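Local coordinates for extracellular matrix-binding protein ebh (Staphylococcus aureus subsp. aureus, PDB 4KJM) that probably acts as a cell-surface adhesin that binds the extracellular matrix of its host, at residues Q21-Y34 against V65-L78. Numbering follows the deposited sequence.
Sequences QNFLDADEQKRNAY and VNNAKHALNGTQNL. With NA (sodium ion), chain C.
Asn22 OD1 takes two bonds from Thr75. The backbone N comes in on a lone pair, nearly straight (170°), and OG1 comes from above the amide's carbonyl plane. With CG anti to the backbone N (chi1 -175°), the Asn22 amide lies over the start of helix 74-90. Gly74 N also donates to Asn22 O at 2.9 Å. The CA atoms of Asn22 and Gly74 are just 3.8 Å apart.

Gln21 reaches the same turn with its NE2. One bond goes to Asp25 OD2 and another to Gly74 O (3.0 Å), both close to the amide plane. NE2 stands above the Gly74 carbonyl plane, and Leu78 N reaches the same oxygen from that plane's opposite face.

On the other flank, Asn73 and Asp27 bond reciprocally. Asn73 OD1 accepts from Asp27 N (3.1 Å), while ND2 donates to Asp27 OD2 from above the carboxylate. The two flat groups stand almost perpendicular (88°). Lys30 NZ forms a salt bridge to the same OD2. Asn77 ND2 joins Asp25 O at 2.9 Å and Asp27 OD1 at 3.0 Å.

On the bundle side of the polar groups, Leu72 CD1 lies in plane at the edge of the Phe23 ring. Leu72 CD2 sits among Phe23 CD1 (3.8 Å), Ala26 CB and Tyr34 CB. Ala68 CB packs against Tyr34 CA and CB, and the Tyr34 ring lies alongside Lys69.

A sodium ion bound by His70 O and Leu72 O adds a water link to each end of the Asn22 amide. This is the junction between two consecutive three-helix bundles: antiparallel FIVAR helices 28-44 and 55-71 meet the first GA-module helix, 74-90.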
loop_
_atom_site.group_PDB
_atom_site.type_symbol
_atom_site.label_atom_id
_atom_site.label_comp_id
_atom_site.label_asym_id
_atom_site.label_seq_id
_atom_site.Cartn_x
_atom_site.Cartn_y
_atom_site.Cartn_z
ATOM N N GLN A 21 1.348 5.941 -5.930
ATOM C CA GLN A 21 1.954 5.829 -7.256
ATOM C C GLN A 21 1.618 4.465 -7.846
ATOM O O GLN A 21 1.436 4.298 -9.062
ATOM C CB GLN A 21 3.480 6.022 -7.114
ATOM C CG GLN A 21 4.309 5.950 -8.398
ATOM C CD GLN A 21 4.520 4.533 -8.877
ATOM O OE1 GLN A 21 4.730 3.612 -8.084
ATOM N NE2 GLN A 21 4.584 4.369 -10.179
ATOM N N ASN A 22 1.519 3.457 -6.984
ATOM C CA ASN A 22 1.250 2.116 -7.475
ATOM C C ASN A 22 -0.102 1.999 -8.137
ATOM O O ASN A 22 -0.284 1.236 -9.087
ATOM C CB ASN A 22 1.398 1.101 -6.317
ATOM C CG ASN A 22 1.238 -0.335 -6.792
ATOM O OD1 ASN A 22 1.997 -0.808 -7.664
ATOM N ND2 ASN A 22 0.337 -1.082 -6.127
ATOM N N PHE A 23 -1.057 2.782 -7.678
ATOM C CA PHE A 23 -2.373 2.899 -8.379
ATOM C C PHE A 23 -2.300 3.817 -9.590
ATOM O O PHE A 23 -2.730 3.466 -10.694
ATOM C CB PHE A 23 -3.424 3.404 -7.430
ATOM C CG PHE A 23 -4.730 3.673 -8.115
ATOM C CD1 PHE A 23 -5.627 2.652 -8.355
ATOM C CD2 PHE A 23 -5.029 4.950 -8.539
ATOM C CE1 PHE A 23 -6.813 2.940 -9.009
ATOM C CE2 PHE A 23 -6.182 5.228 -9.241
ATOM C CZ PHE A 23 -7.082 4.212 -9.457
ATOM N N LEU A 24 -1.778 5.017 -9.356
ATOM C CA LEU A 24 -1.833 6.096 -10.342
ATOM C C LEU A 24 -1.154 5.678 -11.661
ATOM O O LEU A 24 -1.644 5.996 -12.697
ATOM C CB LEU A 24 -1.250 7.403 -9.780
ATOM C CG LEU A 24 -1.976 8.142 -8.614
ATOM C CD1 LEU A 24 -1.087 9.229 -8.010
ATOM C CD2 LEU A 24 -3.228 8.702 -9.153
ATOM N N ASP A 25 -0.049 4.914 -11.563
ATOM C CA ASP A 25 0.709 4.459 -12.694
ATOM C C ASP A 25 0.370 3.005 -13.117
ATOM O O ASP A 25 1.041 2.457 -13.996
ATOM C CB ASP A 25 2.239 4.630 -12.464
ATOM C CG ASP A 25 2.719 6.068 -12.661
ATOM O OD1 ASP A 25 1.993 6.882 -13.295
ATOM O OD2 ASP A 25 3.794 6.410 -12.108
ATOM N N ALA A 26 -0.619 2.370 -12.462
ATOM C CA ALA A 26 -1.062 1.068 -12.904
ATOM C C ALA A 26 -1.703 1.200 -14.283
ATOM O O ALA A 26 -2.169 2.259 -14.639
ATOM C CB ALA A 26 -2.048 0.482 -11.912
ATOM N N ASP A 27 -1.747 0.120 -15.028
ATOM C CA ASP A 27 -2.415 0.071 -16.278
ATOM C C ASP A 27 -3.839 0.510 -16.065
ATOM O O ASP A 27 -4.444 0.141 -15.072
ATOM C CB ASP A 27 -2.471 -1.361 -16.816
ATOM C CG ASP A 27 -1.089 -1.974 -17.036
ATOM O OD1 ASP A 27 -0.096 -1.258 -17.197
ATOM O OD2 ASP A 27 -1.045 -3.209 -17.044
ATOM N N GLU A 28 -4.407 1.204 -17.053
ATOM C CA GLU A 28 -5.759 1.721 -16.911
ATOM C C GLU A 28 -6.828 0.665 -16.589
ATOM O O GLU A 28 -7.725 0.907 -15.763
ATOM C CB GLU A 28 -6.151 2.495 -18.185
ATOM C CG GLU A 28 -7.540 3.120 -18.108
ATOM C CD GLU A 28 -7.855 4.014 -19.308
ATOM O OE1 GLU A 28 -6.988 4.088 -20.233
ATOM O OE2 GLU A 28 -8.979 4.611 -19.338
ATOM N N GLN A 29 -6.741 -0.507 -17.217
ATOM C CA GLN A 29 -7.680 -1.586 -16.923
ATOM C C GLN A 29 -7.609 -2.008 -15.468
ATOM O O GLN A 29 -8.630 -2.379 -14.874
ATOM C CB GLN A 29 -7.440 -2.839 -17.866
ATOM N N LYS A 30 -6.417 -1.995 -14.902
ATOM C CA LYS A 30 -6.247 -2.426 -13.523
ATOM C C LYS A 30 -6.783 -1.333 -12.576
ATOM O O LYS A 30 -7.338 -1.631 -11.515
ATOM C CB LYS A 30 -4.746 -2.789 -13.251
ATOM C CG LYS A 30 -4.267 -4.020 -14.017
ATOM C CD LYS A 30 -2.784 -4.232 -13.873
ATOM C CE LYS A 30 -2.332 -5.613 -14.365
ATOM N NZ LYS A 30 -2.471 -5.639 -15.813
ATOM N N ARG A 31 -6.603 -0.058 -12.939
ATOM C CA ARG A 31 -7.178 1.008 -12.139
ATOM C C ARG A 31 -8.678 0.887 -12.159
ATOM O O ARG A 31 -9.354 0.987 -11.100
ATOM C CB ARG A 31 -6.755 2.407 -12.648
ATOM C CG ARG A 31 -5.279 2.649 -12.552
ATOM C CD ARG A 31 -4.907 4.087 -12.791
ATOM N NE ARG A 31 -5.443 4.694 -13.981
ATOM C CZ ARG A 31 -4.803 4.826 -15.146
ATOM N NH1 ARG A 31 -3.595 4.342 -15.334
ATOM N NH2 ARG A 31 -5.377 5.462 -16.142
ATOM N N ASN A 32 -9.225 0.625 -13.332
ATOM C CA ASN A 32 -10.668 0.475 -13.435
ATOM C C ASN A 32 -11.199 -0.697 -12.623
ATOM O O ASN A 32 -12.210 -0.588 -11.931
ATOM C CB ASN A 32 -11.126 0.322 -14.904
ATOM C CG ASN A 32 -10.877 1.555 -15.713
ATOM O OD1 ASN A 32 -10.612 2.626 -15.185
ATOM N ND2 ASN A 32 -10.911 1.397 -17.015
ATOM N N ALA A 33 -10.500 -1.809 -12.683
ATOM C CA ALA A 33 -10.891 -3.018 -11.906
ATOM C C ALA A 33 -10.895 -2.735 -10.373
ATOM O O ALA A 33 -11.781 -3.187 -9.662
ATOM C CB ALA A 33 -9.956 -4.179 -12.244
ATOM N N TYR A 34 -9.922 -1.974 -9.882
ATOM C CA TYR A 34 -9.882 -1.627 -8.447
ATOM C C TYR A 34 -11.062 -0.698 -8.123
ATOM O O TYR A 34 -11.809 -0.937 -7.139
ATOM C CB TYR A 34 -8.542 -1.003 -8.057
ATOM C CG TYR A 34 -8.525 -0.540 -6.631
ATOM C CD1 TYR A 34 -8.446 -1.480 -5.585
ATOM C CD2 TYR A 34 -8.571 0.798 -6.302
ATOM C CE1 TYR A 34 -8.415 -1.066 -4.252
ATOM C CE2 TYR A 34 -8.626 1.216 -4.969
ATOM C CZ TYR A 34 -8.457 0.295 -3.959
ATOM O OH TYR A 34 -8.538 0.704 -2.625
ATOM N N VAL A 65 -11.973 -6.991 -4.234
ATOM C CA VAL A 65 -11.148 -5.860 -3.859
ATOM C C VAL A 65 -9.690 -6.281 -3.632
ATOM O O VAL A 65 -8.796 -5.610 -4.125
ATOM C CB VAL A 65 -11.599 -5.153 -2.531
ATOM C CG1 VAL A 65 -10.658 -3.982 -2.198
ATOM C CG2 VAL A 65 -13.003 -4.585 -2.693
ATOM N N ASN A 66 -9.440 -7.351 -2.872
ATOM C CA ASN A 66 -8.067 -7.717 -2.579
ATOM C C ASN A 66 -7.296 -8.074 -3.862
ATOM O O ASN A 66 -6.179 -7.654 -4.051
ATOM C CB ASN A 66 -8.014 -8.856 -1.553
ATOM C CG ASN A 66 -8.461 -8.392 -0.141
ATOM O OD1 ASN A 66 -8.434 -7.254 0.168
ATOM N ND2 ASN A 66 -8.881 -9.289 0.656
ATOM N N ASN A 67 -7.933 -8.855 -4.734
ATOM C CA ASN A 67 -7.342 -9.257 -5.996
ATOM C C ASN A 67 -7.092 -8.052 -6.873
ATOM O O ASN A 67 -6.007 -7.946 -7.495
ATOM C CB ASN A 67 -8.278 -10.267 -6.695
ATOM C CG ASN A 67 -8.243 -11.617 -6.015
ATOM O OD1 ASN A 67 -7.305 -11.900 -5.277
ATOM N ND2 ASN A 67 -9.222 -12.461 -6.270
ATOM N N ALA A 68 -8.041 -7.107 -6.924
ATOM C CA ALA A 68 -7.821 -5.912 -7.771
ATOM C C ALA A 68 -6.695 -5.080 -7.229
ATOM O O ALA A 68 -5.877 -4.501 -7.982
ATOM C CB ALA A 68 -9.066 -5.062 -7.935
ATOM N N LYS A 69 -6.667 -4.924 -5.919
ATOM C CA LYS A 69 -5.634 -4.140 -5.308
ATOM C C LYS A 69 -4.222 -4.755 -5.547
ATOM O O LYS A 69 -3.263 -4.054 -5.871
ATOM C CB LYS A 69 -5.902 -3.933 -3.818
ATOM C CG LYS A 69 -4.937 -2.916 -3.227
ATOM C CD LYS A 69 -5.139 -2.784 -1.728
ATOM C CE LYS A 69 -4.220 -1.717 -1.167
ATOM N NZ LYS A 69 -4.652 -1.438 0.234
ATOM N N HIS A 70 -4.107 -6.058 -5.345
ATOM C CA HIS A 70 -2.849 -6.723 -5.540
ATOM C C HIS A 70 -2.367 -6.685 -6.995
ATOM O O HIS A 70 -1.160 -6.566 -7.249
ATOM C CB HIS A 70 -2.944 -8.194 -5.070
ATOM C CG HIS A 70 -1.636 -8.870 -5.036
ATOM N ND1 HIS A 70 -0.758 -8.738 -3.975
ATOM C CD2 HIS A 70 -1.037 -9.704 -5.925
ATOM C CE1 HIS A 70 0.319 -9.468 -4.213
ATOM N NE2 HIS A 70 0.166 -10.077 -5.378
ATOM N N ALA A 71 -3.303 -6.645 -7.926
ATOM C CA ALA A 71 -3.008 -6.591 -9.372
ATOM C C ALA A 71 -2.473 -5.213 -9.811
ATOM O O ALA A 71 -1.778 -5.131 -10.803
ATOM C CB ALA A 71 -4.224 -7.026 -10.205
ATOM N N LEU A 72 -2.676 -4.152 -9.033
ATOM C CA LEU A 72 -2.147 -2.834 -9.432
ATOM C C LEU A 72 -0.658 -2.912 -9.619
ATOM O O LEU A 72 0.065 -3.544 -8.816
ATOM C CB LEU A 72 -2.483 -1.789 -8.361
ATOM C CG LEU A 72 -3.964 -1.569 -8.111
ATOM C CD1 LEU A 72 -4.123 -0.660 -6.934
ATOM C CD2 LEU A 72 -4.571 -0.879 -9.303
ATOM N N ASN A 73 -0.165 -2.324 -10.709
ATOM C CA ASN A 73 1.229 -2.511 -11.080
ATOM C C ASN A 73 2.003 -1.250 -11.425
ATOM O O ASN A 73 2.938 -1.319 -12.209
ATOM C CB ASN A 73 1.293 -3.453 -12.259
ATOM C CG ASN A 73 0.661 -2.897 -13.500
ATOM O OD1 ASN A 73 -0.167 -1.995 -13.464
ATOM N ND2 ASN A 73 0.932 -3.577 -14.610
ATOM N N GLY A 74 1.609 -0.107 -10.870
ATOM C CA GLY A 74 2.346 1.109 -10.999
ATOM C C GLY A 74 3.812 1.056 -10.651
ATOM O O GLY A 74 4.651 1.641 -11.355
ATOM N N THR A 75 4.161 0.357 -9.579
ATOM C CA THR A 75 5.539 0.240 -9.167
ATOM C C THR A 75 6.404 -0.467 -10.217
ATOM O O THR A 75 7.465 0.060 -10.620
ATOM C CB THR A 75 5.629 -0.520 -7.832
ATOM O OG1 THR A 75 4.825 0.145 -6.857
ATOM C CG2 THR A 75 7.006 -0.536 -7.330
ATOM N N GLN A 76 5.911 -1.618 -10.699
ATOM C CA GLN A 76 6.622 -2.340 -11.768
ATOM C C GLN A 76 6.649 -1.528 -13.058
ATOM O O GLN A 76 7.671 -1.500 -13.733
ATOM C CB GLN A 76 6.063 -3.766 -11.982
ATOM C CG GLN A 76 5.075 -3.916 -13.143
ATOM C CD GLN A 76 4.792 -5.395 -13.582
ATOM O OE1 GLN A 76 3.630 -5.798 -13.897
ATOM N NE2 GLN A 76 5.863 -6.193 -13.647
ATOM N N ASN A 77 5.571 -0.818 -13.371
ATOM C CA ASN A 77 5.574 0.067 -14.565
ATOM C C ASN A 77 6.651 1.170 -14.470
ATOM O O ASN A 77 7.314 1.527 -15.450
ATOM C CB ASN A 77 4.202 0.691 -14.786
ATOM C CG ASN A 77 3.233 -0.270 -15.425
ATOM O OD1 ASN A 77 3.672 -1.297 -15.916
ATOM N ND2 ASN A 77 1.903 0.052 -15.413
ATOM N N LEU A 78 6.776 1.761 -13.302
ATOM C CA LEU A 78 7.835 2.717 -13.061
ATOM C C LEU A 78 9.204 2.101 -13.215
ATOM O O LEU A 78 10.045 2.671 -13.915
ATOM C CB LEU A 78 7.687 3.362 -11.697
ATOM C CG LEU A 78 8.754 4.336 -11.268
ATOM C CD1 LEU A 78 8.970 5.440 -12.300
ATOM C CD2 LEU A 78 8.435 4.857 -9.843
HETATM NA NA NA C . 0.697 -5.039 -7.111
HETATM O O HOH W 1 -0.520 -3.855 -5.551
HETATM O O HOH W 2 2.577 -3.564 -7.306
HETATM O O HOH W 3 -6.406 -4.188 -10.620
HETATM O O HOH W 4 1.970 -6.457 -8.695
#